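Local coordinates for epimerase domain-containing protein (Bacillus cereus HuA2-4, PDB 6ZLK) that interconverts UDP-glucuronic acid and UDP-galacturonic acid by inverting the sugar at C4, using bound NAD as the redox cofactor, at residues 85-90 and 274-279; 249-254 and 267-272. All blocks are in the same frame, centred on the assembly; numbering follows the deposited sequence.

Contact 1 of 2, residues 85-90 and 274-279. With UGB ((2S,3R,4S,5R,6R)-6-[[[(2R,3S,4R,5R)-5-(2,4-dioxopyrimidin-1-yl)-3,4-dihydroxy-oxolan-2-yl]methoxy-hydroxy-phosphoryl]oxy-hydroxy-phosphoryl]oxy-3,4,5-trihydroxy-oxane-2-carboxylic acid), chain G.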
ATOM      1  N   PRO A  85      -2.097  13.253  -7.067  1.00 16.06           N
ATOM      2  CA  PRO A  85      -0.658  13.186  -7.245  1.00 18.01           C
ATOM      3  C   PRO A  85      -0.005  14.192  -6.291  1.00 20.61           C
ATOM      4  O   PRO A  85      -0.662  14.970  -5.646  1.00 27.07           O
ATOM      5  CB  PRO A  85      -0.538  13.565  -8.729  1.00 17.90           C
ATOM      6  CG  PRO A  85      -1.523  14.713  -8.865  1.00 17.85           C
ATOM      7  CD  PRO A  85      -2.678  14.288  -7.954  1.00 16.99           C
ATOM      8  N   GLY A  86       1.292  14.169  -6.228  1.00 28.72           N
ATOM      9  CA  GLY A  86       1.995  15.262  -5.530  1.00 25.67           C
ATOM     10  C   GLY A  86       2.725  14.666  -4.352  1.00 24.29           C
ATOM     11  O   GLY A  86       2.070  14.332  -3.308  1.00 23.18           O
ATOM     12  N   VAL A  87       4.022  14.474  -4.543  1.00 23.95           N
ATOM     13  CA  VAL A  87       4.898  13.861  -3.529  1.00 24.99           C
ATOM     14  C   VAL A  87       4.842  14.753  -2.278  1.00 24.51           C
ATOM     15  O   VAL A  87       4.839  14.254  -1.179  1.00 27.74           O
ATOM     16  CB  VAL A  87       6.311  13.697  -4.117  1.00 28.23           C
ATOM     17  CG1 VAL A  87       7.359  13.405  -3.062  1.00 27.65           C
ATOM     18  CG2 VAL A  87       6.329  12.656  -5.234  1.00 30.59           C
ATOM     19  N   ARG A  88       4.874  16.072  -2.451  1.00 21.93           N
ATOM     20  CA  ARG A  88       5.294  16.963  -1.345  1.00 21.69           C
ATOM     21  C   ARG A  88       4.106  17.310  -0.453  1.00 21.24           C
ATOM     22  O   ARG A  88       4.330  17.872   0.638  1.00 26.17           O
ATOM     23  CB  ARG A  88       5.959  18.212  -1.945  1.00 22.01           C
ATOM     24  CG  ARG A  88       7.278  17.892  -2.640  1.00 22.87           C
ATOM     25  CD  ARG A  88       7.931  19.125  -3.277  1.00 23.81           C
ATOM     26  NE  ARG A  88       7.204  19.669  -4.413  1.00 26.89           N
ATOM     27  CZ  ARG A  88       7.261  19.186  -5.659  1.00 26.38           C
ATOM     28  NH1 ARG A  88       6.556  19.747  -6.633  1.00 25.03           N
ATOM     29  NH2 ARG A  88       8.049  18.150  -5.916  1.00 25.98           N
ATOM     30  N   THR A  89       2.876  17.083  -0.886  1.00 22.63           N
ATOM     31  CA  THR A  89       1.657  17.486  -0.145  1.00 21.56           C
ATOM     32  C   THR A  89       0.891  16.267   0.365  1.00 20.84           C
ATOM     33  O   THR A  89      -0.322  16.353   0.472  1.00 22.24           O
ATOM     34  CB  THR A  89       0.786  18.368  -1.044  1.00 28.50           C
ATOM     35  OG1 THR A  89       0.450  17.589  -2.199  1.00 28.75           O
ATOM     36  CG2 THR A  89       1.517  19.638  -1.418  1.00 28.89           C
ATOM     37  N   SER A  90       1.577  15.157   0.696  1.00 20.10           N
ATOM     38  CA  SER A  90       0.922  13.869   1.060  1.00 22.44           C
ATOM     39  C   SER A  90       1.105  13.596   2.554  1.00 22.37           C
ATOM     40  O   SER A  90       0.786  12.453   2.987  1.00 21.75           O
ATOM     41  CB  SER A  90       1.432  12.690   0.221  1.00 20.18           C
ATOM     42  OG  SER A  90       2.837  12.481   0.292  1.00 20.99           O
ATOM     43  N   PRO A 274      10.750  16.758   2.708  1.00 25.86           N
ATOM     44  CA  PRO A 274      10.766  15.317   2.923  1.00 22.80           C
ATOM     45  C   PRO A 274       9.995  14.571   1.831  1.00 23.21           C
ATOM     46  O   PRO A 274       9.060  15.090   1.231  1.00 23.94           O
ATOM     47  CB  PRO A 274      10.094  15.081   4.286  1.00 23.49           C
ATOM     48  CG  PRO A 274       9.470  16.386   4.673  1.00 27.33           C
ATOM     49  CD  PRO A 274      10.087  17.468   3.809  1.00 26.83           C
ATOM     50  N   GLY A 275      10.411  13.341   1.585  1.00 20.50           N
ATOM     51  CA  GLY A 275       9.651  12.465   0.680  1.00 20.49           C
ATOM     52  C   GLY A 275      10.202  12.421  -0.722  1.00 21.67           C
ATOM     53  O   GLY A 275       9.662  11.653  -1.504  1.00 21.61           O
ATOM     54  N   GLU A 276      11.213  13.223  -1.042  1.00 22.98           N
ATOM     55  CA  GLU A 276      11.628  13.327  -2.467  1.00 22.76           C
ATOM     56  C   GLU A 276      12.978  12.671  -2.619  1.00 22.77           C
ATOM     57  O   GLU A 276      13.903  12.983  -1.865  1.00 24.54           O
ATOM     58  CB  GLU A 276      11.778  14.765  -2.902  1.00 23.40           C
ATOM     59  CG  GLU A 276      10.586  15.615  -2.633  1.00 27.04           C
ATOM     60  CD  GLU A 276      10.634  16.809  -3.562  1.00 28.16           C
ATOM     61  OE1 GLU A 276      11.371  17.782  -3.238  1.00 33.24           O
ATOM     62  OE2 GLU A 276       9.951  16.743  -4.578  1.00 29.32           O
ATOM     63  N   PRO A 277      13.159  11.789  -3.625  1.00 21.61           N
ATOM     64  CA  PRO A 277      14.467  11.235  -3.915  1.00 20.68           C
ATOM     65  C   PRO A 277      15.399  12.271  -4.560  1.00 19.33           C
ATOM     66  O   PRO A 277      14.938  13.225  -5.208  1.00 19.82           O
ATOM     67  CB  PRO A 277      14.149  10.136  -4.943  1.00 22.45           C
ATOM     68  CG  PRO A 277      12.934  10.658  -5.663  1.00 23.50           C
ATOM     69  CD  PRO A 277      12.112  11.334  -4.583  1.00 22.85           C
ATOM     70  N   LYS A 278      16.702  12.058  -4.423  1.00 19.55           N
ATOM     71  CA  LYS A 278      17.744  12.914  -5.032  1.00 21.62           C
ATOM     72  C   LYS A 278      17.792  12.682  -6.535  1.00 19.41           C
ATOM     73  O   LYS A 278      18.205  13.558  -7.279  1.00 18.97           O
ATOM     74  CB  LYS A 278      19.117  12.618  -4.422  1.00 25.63           C
ATOM     75  CG  LYS A 278      19.270  13.154  -3.003  1.00 34.43           C
ATOM     76  CD  LYS A 278      20.602  12.786  -2.356  1.00 43.38           C
ATOM     77  CE  LYS A 278      21.802  13.455  -3.008  1.00 51.69           C
ATOM     78  NZ  LYS A 278      23.063  12.706  -2.760  1.00 55.50           N
ATOM     79  N   GLN A 279      17.421  11.497  -6.982  1.00 17.47           N
ATOM     80  CA  GLN A 279      17.555  11.113  -8.398  1.00 17.57           C
ATOM     81  C   GLN A 279      16.410  10.174  -8.776  1.00 17.36           C
ATOM     82  O   GLN A 279      16.080   9.253  -7.984  1.00 17.84           O
ATOM     83  CB  GLN A 279      18.884  10.364  -8.572  1.00 19.60           C
ATOM     84  CG  GLN A 279      19.038   9.663  -9.907  1.00 23.59           C
ATOM     85  CD  GLN A 279      20.385   8.985  -9.985  1.00 28.76           C
ATOM     86  OE1 GLN A 279      20.501   7.760  -9.897  1.00 33.35           O
ATOM     87  NE2 GLN A 279      21.432   9.805 -10.044  1.00 31.28           N
TER
HETATM   88  N1  UGB G 403      11.034  21.418  -7.252  0.50 23.41           N
HETATM   89  C2  UGB G 403      11.734  22.596  -7.065  0.50 24.37           C
HETATM   90  O2  UGB G 403      12.954  22.645  -6.952  0.50 24.25           O
HETATM   91  N3  UGB G 403      10.952  23.715  -7.037  0.50 24.57           N
HETATM   92  C4  UGB G 403       9.578  23.779  -7.154  0.50 25.78           C
HETATM   93  O4  UGB G 403       9.021  24.874  -7.090  0.50 25.59           O
HETATM   94  C5  UGB G 403       8.927  22.510  -7.324  0.50 24.35           C
HETATM   95  C6  UGB G 403       9.668  21.399  -7.362  0.50 23.98           C
HETATM   96  PA  UGB G 403       8.154  17.898  -9.950  0.50 31.57           P
HETATM   97  PB  UGB G 403       8.361  15.148  -8.995  0.50 32.39           P
HETATM   98  O'P UGB G 403       3.200  14.430  -8.649  0.50 35.65           O
HETATM   99  O'Q UGB G 403       2.640  13.119 -10.186  0.50 42.11           O
HETATM  100  C1' UGB G 403       7.086  12.907  -8.621  0.80 35.79           C
HETATM  101  O1A UGB G 403       8.466  18.380 -11.322  0.50 33.13           O
HETATM  102  O1B UGB G 403       7.680  15.531  -7.723  0.50 33.79           O
HETATM  103  C1D UGB G 403      11.810  20.179  -7.346  0.50 26.54           C
HETATM  104  C2' UGB G 403       7.400  11.591  -9.304  0.50 34.11           C
HETATM  105  O2' UGB G 403       8.797  11.541  -9.602  0.50 32.93           O
HETATM  106  O2A UGB G 403       6.987  18.436  -9.208  0.50 33.20           O
HETATM  107  O2B UGB G 403       9.816  14.864  -9.014  0.50 29.51           O
HETATM  108  C2D UGB G 403      11.161  19.049  -6.557  0.50 28.26           C
HETATM  109  O2D UGB G 403      11.542  19.193  -5.203  0.50 31.36           O
HETATM  110  C3' UGB G 403       6.565  11.492 -10.562  0.50 36.82           C
HETATM  111  O3' UGB G 403       6.822  10.237 -11.205  0.50 34.15           O
HETATM  112  O3A UGB G 403       8.012  16.308 -10.038  0.50 30.47           O
HETATM  113  O3B UGB G 403       7.566  13.878  -9.548  0.50 33.53           O
HETATM  114  C3D UGB G 403      11.728  17.828  -7.287  0.50 28.42           C
HETATM  115  O3D UGB G 403      13.010  17.492  -6.777  0.50 32.76           O
HETATM  116  C4' UGB G 403       5.092  11.719 -10.211  0.50 37.39           C
HETATM  117  O4' UGB G 403       4.643  10.782  -9.225  0.50 35.69           O
HETATM  118  C4D UGB G 403      11.839  18.302  -8.744  0.50 29.55           C
HETATM  119  O4D UGB G 403      11.819  19.749  -8.688  0.50 26.53           O
HETATM  120  C5' UGB G 403       4.953  13.125  -9.623  0.50 37.43           C
HETATM  121  O5' UGB G 403       5.688  13.092  -8.397  0.50 36.35           O
HETATM  122  C5D UGB G 403      10.755  17.818  -9.670  0.50 29.24           C
HETATM  123  O5D UGB G 403       9.474  18.060  -9.050  0.50 30.55           O
HETATM  124  C6' UGB G 403       3.493  13.581  -9.459  0.50 39.33           C
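The nucleotide-sugar pocket of this epimerase draws together two loops that lie far apart in sequence, and at residues 85-90 and 274-279 they meet over the diphosphate and ribose of UGB. Arg88 and Glu276 carry the polar half of the meeting. Arg88 NH2 donates to Glu276 OE2 at 2.7 Å in a salt bridge with an N-H...O angle of 152°. The carboxylate oxygen lies almost in the guanidinium plane and is met on its syn side but from a position tilted out of the carboxylate plane; the two flat groups are turned 65° against each other. The bend at chi3 (-68°) turns the guanidinium so that its edge meets the carboxylate; Arg88 CD also lies 3.4 Å from Glu276 OE2. The same guanidinium grips the ligand: Arg88 NH1 gives UGB O2A a nearly straight bond of 2.9 Å, NH2 adds weak ones to O2A, O5D and O1B, and UGB C6 of the uracil covers one face near its rim. Paired with both carboxylate and phosphate, the arginine probably stays charged. Beneath this, Val87 packs both ways: CG1, anti to the backbone N, rests 3.3 Å from Gly275 O, while CG2 reaches UGB O5' at 3.3 Å. Asn166 of the second subunit bonds to Gly275 N, tying this loop to the dimer. One acidic side chain at the ribose and one arginine at the phosphates, bridged to each other, are part of a pocket consistent with the UDP-sugar site of the extended short-chain dehydrogenase/reductase family.

Contact 2 of 2, residues 249-254 and 267-272. With UGB ((2S,3R,4S,5R,6R)-6-[[[(2R,3S,4R,5R)-5-(2,4-dioxopyrimidin-1-yl)-3,4-dihydroxy-oxolan-2-yl]methoxy-hydroxy-phosphoryl]oxy-hydroxy-phosphoryl]oxy-3,4,5-trihydroxy-oxane-2-carboxylic acid), chain G.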
ATOM      1  N   SER A 249      19.260  17.885 -14.036  1.00 16.78           N
ATOM      2  CA  SER A 249      19.030  18.490 -12.701  1.00 17.61           C
ATOM      3  C   SER A 249      18.057  19.676 -12.833  1.00 16.12           C
ATOM      4  O   SER A 249      17.909  20.238 -13.923  1.00 16.42           O
ATOM      5  CB  SER A 249      20.312  18.886 -12.051  1.00 17.30           C
ATOM      6  OG  SER A 249      20.893  19.997 -12.734  1.00 16.92           O
ATOM      7  N   ILE A 250      17.583  20.180 -11.694  1.00 15.98           N
ATOM      8  CA  ILE A 250      16.774  21.396 -11.684  1.00 15.26           C
ATOM      9  C   ILE A 250      17.652  22.577 -12.082  1.00 16.29           C
ATOM     10  O   ILE A 250      17.169  23.461 -12.848  1.00 16.50           O
ATOM     11  CB  ILE A 250      16.089  21.561 -10.331  1.00 16.20           C
ATOM     12  CG1 ILE A 250      15.014  20.494 -10.189  1.00 16.14           C
ATOM     13  CG2 ILE A 250      15.589  22.965 -10.136  1.00 16.28           C
ATOM     14  CD1 ILE A 250      13.821  20.714 -11.097  1.00 16.84           C
ATOM     15  N   LEU A 251      18.915  22.593 -11.690  1.00 16.58           N
ATOM     16  CA  LEU A 251      19.808  23.694 -12.110  1.00 16.99           C
ATOM     17  C   LEU A 251      20.011  23.646 -13.624  1.00 17.89           C
ATOM     18  O   LEU A 251      20.085  24.739 -14.253  1.00 17.60           O
ATOM     19  CB  LEU A 251      21.132  23.578 -11.377  1.00 18.78           C
ATOM     20  CG  LEU A 251      21.067  23.886  -9.885  1.00 19.92           C
ATOM     21  CD1 LEU A 251      22.425  23.616  -9.273  1.00 23.34           C
ATOM     22  CD2 LEU A 251      20.590  25.284  -9.597  1.00 23.23           C
ATOM     23  N   ASP A 252      20.135  22.463 -14.203  1.00 16.81           N
ATOM     24  CA  ASP A 252      20.339  22.301 -15.664  1.00 19.00           C
ATOM     25  C   ASP A 252      19.113  22.882 -16.369  1.00 19.62           C
ATOM     26  O   ASP A 252      19.297  23.599 -17.361  1.00 18.55           O
ATOM     27  CB  ASP A 252      20.458  20.830 -16.080  1.00 20.25           C
ATOM     28  CG  ASP A 252      21.692  20.069 -15.653  1.00 26.87           C
ATOM     29  OD1 ASP A 252      22.705  20.766 -15.399  1.00 28.32           O
ATOM     30  OD2 ASP A 252      21.599  18.765 -15.543  1.00 26.36           O
ATOM     31  N   ILE A 253      17.913  22.555 -15.889  1.00 16.96           N
ATOM     32  CA  ILE A 253      16.628  22.996 -16.480  1.00 17.48           C
ATOM     33  C   ILE A 253      16.588  24.519 -16.437  1.00 17.84           C
ATOM     34  O   ILE A 253      16.190  25.157 -17.453  1.00 16.91           O
ATOM     35  CB  ILE A 253      15.450  22.336 -15.738  1.00 17.79           C
ATOM     36  CG1 ILE A 253      15.409  20.822 -15.947  1.00 17.74           C
ATOM     37  CG2 ILE A 253      14.133  22.985 -16.131  1.00 20.18           C
ATOM     38  CD1 ILE A 253      15.188  20.369 -17.330  1.00 16.14           C
ATOM     39  N   ILE A 254      16.891  25.099 -15.261  1.00 17.39           N
ATOM     40  CA  ILE A 254      16.846  26.565 -15.114  1.00 18.46           C
ATOM     41  C   ILE A 254      17.776  27.166 -16.175  1.00 17.42           C
ATOM     42  O   ILE A 254      17.342  28.148 -16.798  1.00 18.80           O
ATOM     43  CB  ILE A 254      17.188  26.995 -13.689  1.00 18.68           C
ATOM     44  CG1 ILE A 254      16.080  26.575 -12.733  1.00 18.69           C
ATOM     45  CG2 ILE A 254      17.434  28.496 -13.653  1.00 18.37           C
ATOM     46  CD1 ILE A 254      16.408  26.758 -11.277  1.00 19.89           C
ATOM     47  N   LYS A 267      17.575  33.017  -7.838  1.00 21.76           N
ATOM     48  CA  LYS A 267      17.275  31.718  -7.195  1.00 20.42           C
ATOM     49  C   LYS A 267      16.932  31.934  -5.738  1.00 22.28           C
ATOM     50  O   LYS A 267      17.655  32.640  -5.009  1.00 21.53           O
ATOM     51  CB  LYS A 267      18.473  30.799  -7.342  1.00 21.00           C
ATOM     52  CG  LYS A 267      18.759  30.410  -8.787  1.00 23.85           C
ATOM     53  CD  LYS A 267      19.923  29.501  -8.955  1.00 25.37           C
ATOM     54  CE  LYS A 267      20.175  29.185 -10.407  1.00 28.53           C
ATOM     55  NZ  LYS A 267      20.783  30.344 -11.126  1.00 33.82           N
ATOM     56  N   ASN A 268      15.862  31.292  -5.307  1.00 18.74           N
ATOM     57  CA  ASN A 268      15.489  31.211  -3.887  1.00 18.63           C
ATOM     58  C   ASN A 268      15.644  29.756  -3.457  1.00 21.08           C
ATOM     59  O   ASN A 268      14.761  28.971  -3.776  1.00 20.68           O
ATOM     60  CB  ASN A 268      14.083  31.748  -3.678  1.00 20.90           C
ATOM     61  CG  ASN A 268      13.629  31.722  -2.238  1.00 22.16           C
ATOM     62  OD1 ASN A 268      14.442  31.535  -1.327  1.00 26.37           O
ATOM     63  ND2 ASN A 268      12.324  31.865  -2.032  1.00 24.67           N
ATOM     64  N   PHE A 269      16.753  29.412  -2.809  1.00 18.79           N
ATOM     65  CA  PHE A 269      16.994  28.038  -2.345  1.00 16.60           C
ATOM     66  C   PHE A 269      16.272  27.809  -1.026  1.00 21.00           C
ATOM     67  O   PHE A 269      16.591  28.463  -0.002  1.00 22.37           O
ATOM     68  CB  PHE A 269      18.480  27.815  -2.222  1.00 17.24           C
ATOM     69  CG  PHE A 269      19.222  27.818  -3.529  1.00 16.42           C
ATOM     70  CD1 PHE A 269      19.217  26.712  -4.342  1.00 17.10           C
ATOM     71  CD2 PHE A 269      19.972  28.910  -3.916  1.00 17.45           C
ATOM     72  CE1 PHE A 269      19.950  26.663  -5.505  1.00 16.30           C
ATOM     73  CE2 PHE A 269      20.678  28.881  -5.106  1.00 17.72           C
ATOM     74  CZ  PHE A 269      20.683  27.760  -5.887  1.00 18.35           C
ATOM     75  N   LEU A 270      15.293  26.930  -1.040  1.00 19.47           N
ATOM     76  CA  LEU A 270      14.492  26.613   0.158  1.00 21.56           C
ATOM     77  C   LEU A 270      14.935  25.284   0.707  1.00 23.57           C
ATOM     78  O   LEU A 270      15.648  24.549   0.027  1.00 20.50           O
ATOM     79  CB  LEU A 270      13.021  26.588  -0.218  1.00 23.04           C
ATOM     80  CG  LEU A 270      12.538  27.894  -0.833  1.00 27.84           C
ATOM     81  CD1 LEU A 270      11.174  27.694  -1.437  1.00 31.74           C
ATOM     82  CD2 LEU A 270      12.550  29.006   0.204  1.00 30.48           C
ATOM     83  N   LYS A 271      14.531  25.022   1.926  1.00 23.82           N
ATOM     84  CA  LYS A 271      14.847  23.754   2.610  1.00 29.10           C
ATOM     85  C   LYS A 271      14.301  22.608   1.753  1.00 26.11           C
ATOM     86  O   LYS A 271      13.180  22.672   1.197  1.00 27.25           O
ATOM     87  CB  LYS A 271      14.291  23.830   4.034  1.00 38.56           C
ATOM     88  CG  LYS A 271      14.565  22.627   4.923  1.00 49.20           C
ATOM     89  CD  LYS A 271      16.022  22.441   5.286  1.00 56.15           C
ATOM     90  CE  LYS A 271      16.259  21.133   6.021  1.00 60.77           C
ATOM     91  NZ  LYS A 271      16.189  19.954   5.117  1.00 59.40           N
ATOM     92  N   SER A 272      15.096  21.563   1.594  1.00 26.45           N
ATOM     93  CA  SER A 272      14.618  20.369   0.869  1.00 28.80           C
ATOM     94  C   SER A 272      13.375  19.862   1.617  1.00 30.94           C
ATOM     95  O   SER A 272      13.259  20.094   2.840  1.00 32.50           O
ATOM     96  CB  SER A 272      15.708  19.351   0.721  1.00 30.21           C
ATOM     97  OG  SER A 272      16.109  18.942   2.008  1.00 39.28           O
TER
HETATM   98  N1  UGB G 403      11.034  21.418  -7.252  0.50 23.41           N
HETATM   99  C2  UGB G 403      11.734  22.596  -7.065  0.50 24.37           C
HETATM  100  O2  UGB G 403      12.954  22.645  -6.952  0.50 24.25           O
HETATM  101  N3  UGB G 403      10.952  23.715  -7.037  0.50 24.57           N
HETATM  102  C4  UGB G 403       9.578  23.779  -7.154  0.50 25.78           C
HETATM  103  O4  UGB G 403       9.021  24.874  -7.090  0.50 25.59           O
HETATM  104  C5  UGB G 403       8.927  22.510  -7.324  0.50 24.35           C
HETATM  105  C6  UGB G 403       9.668  21.399  -7.362  0.50 23.98           C
HETATM  106  PA  UGB G 403       8.154  17.898  -9.950  0.50 31.57           P
HETATM  107  PB  UGB G 403       8.361  15.148  -8.995  0.50 32.39           P
HETATM  108  O'P UGB G 403       3.200  14.430  -8.649  0.50 35.65           O
HETATM  109  O'Q UGB G 403       2.640  13.119 -10.186  0.50 42.11           O
HETATM  110  C1' UGB G 403       7.086  12.907  -8.621  0.80 35.79           C
HETATM  111  O1A UGB G 403       8.466  18.380 -11.322  0.50 33.13           O
HETATM  112  O1B UGB G 403       7.680  15.531  -7.723  0.50 33.79           O
HETATM  113  C1D UGB G 403      11.810  20.179  -7.346  0.50 26.54           C
HETATM  114  C2' UGB G 403       7.400  11.591  -9.304  0.50 34.11           C
HETATM  115  O2' UGB G 403       8.797  11.541  -9.602  0.50 32.93           O
HETATM  116  O2A UGB G 403       6.987  18.436  -9.208  0.50 33.20           O
HETATM  117  O2B UGB G 403       9.816  14.864  -9.014  0.50 29.51           O
HETATM  118  C2D UGB G 403      11.161  19.049  -6.557  0.50 28.26           C
HETATM  119  O2D UGB G 403      11.542  19.193  -5.203  0.50 31.36           O
HETATM  120  C3' UGB G 403       6.565  11.492 -10.562  0.50 36.82           C
HETATM  121  O3' UGB G 403       6.822  10.237 -11.205  0.50 34.15           O
HETATM  122  O3A UGB G 403       8.012  16.308 -10.038  0.50 30.47           O
HETATM  123  O3B UGB G 403       7.566  13.878  -9.548  0.50 33.53           O
HETATM  124  C3D UGB G 403      11.728  17.828  -7.287  0.50 28.42           C
HETATM  125  O3D UGB G 403      13.010  17.492  -6.777  0.50 32.76           O
HETATM  126  C4' UGB G 403       5.092  11.719 -10.211  0.50 37.39           C
HETATM  127  O4' UGB G 403       4.643  10.782  -9.225  0.50 35.69           O
HETATM  128  C4D UGB G 403      11.839  18.302  -8.744  0.50 29.55           C
HETATM  129  O4D UGB G 403      11.819  19.749  -8.688  0.50 26.53           O
HETATM  130  C5' UGB G 403       4.953  13.125  -9.623  0.50 37.43           C
HETATM  131  O5' UGB G 403       5.688  13.092  -8.397  0.50 36.35           O
HETATM  132  C5D UGB G 403      10.755  17.818  -9.670  0.50 29.24           C
HETATM  133  O5D UGB G 403       9.474  18.060  -9.050  0.50 30.55           O
HETATM  134  C6' UGB G 403       3.493  13.581  -9.459  0.50 39.33           C
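Lys267 and Leu251 bury more surface than any other residues here, with Ile254 next, and the contact is built from their aliphatic parts. Helix 250-254 and strand 267-270 run nearly antiparallel, at 165°, with axes 12.4 Å apart, so long side chains have to span the gap. The Lys267 chain, straight through chi2 and chi3, carries CE to the helix, and the turn at chi4 (74°) sends NZ off in another direction. Leu251 CD2 lies 4.0 Å from Lys267 CE, the two side chains crossing at about a right angle. Three residues on, almost one helical turn, Ile254 CG2 approaches the same Lys267 CE at 4.3 Å. The aliphatic part of the lysine thus acts as an apolar surface, its CE touched by two branched side chains. Leu251 CD2 also reaches Phe269, coming near the plane of the ring at its edge, 4.4 Å from CE1; this is a loose contact near the protein surface.

The helix start is secured by a capping box: Asp252 N donates to Ser249 OG at 3.0 Å, and Ser249 N returns a straight bond to Asp252 OD2, meeting the oxygen from above the carboxylate plane. From the first turn Ile250 points its CD1 at the ribose ring oxygen O4D of UGB, 3.3 Å away, adding an apolar wall to the pocket.

Strand 203-206 pairs in parallel with strand 267-270, and its Leu203 and Ile205 also touch Ile254, so it lies in the same apolar cluster. Behind the helix, Ile253 packs on Phe215 of strand 212-217 and on Leu299 and Leu303 of helix 299-313.

Two different ways of bordering one ligand appear side by side. Contact 1 joins loops separated by more than half of the chain and is charged and partly buried, with its arginine hydrogen-bonded to UGB. Contact 2, nested within the chain between those loops, brings together a helix and a strand only a short way apart in sequence; it lies farther from the chain's centre, is apolar, and meets the ligand through one isoleucine. The centres are 15 Å apart. Segments 267-272 and 274-279 are almost continuous, so strand 267-270 leads straight from the apolar outer contact to the loop that faces the ribose and the second subunit.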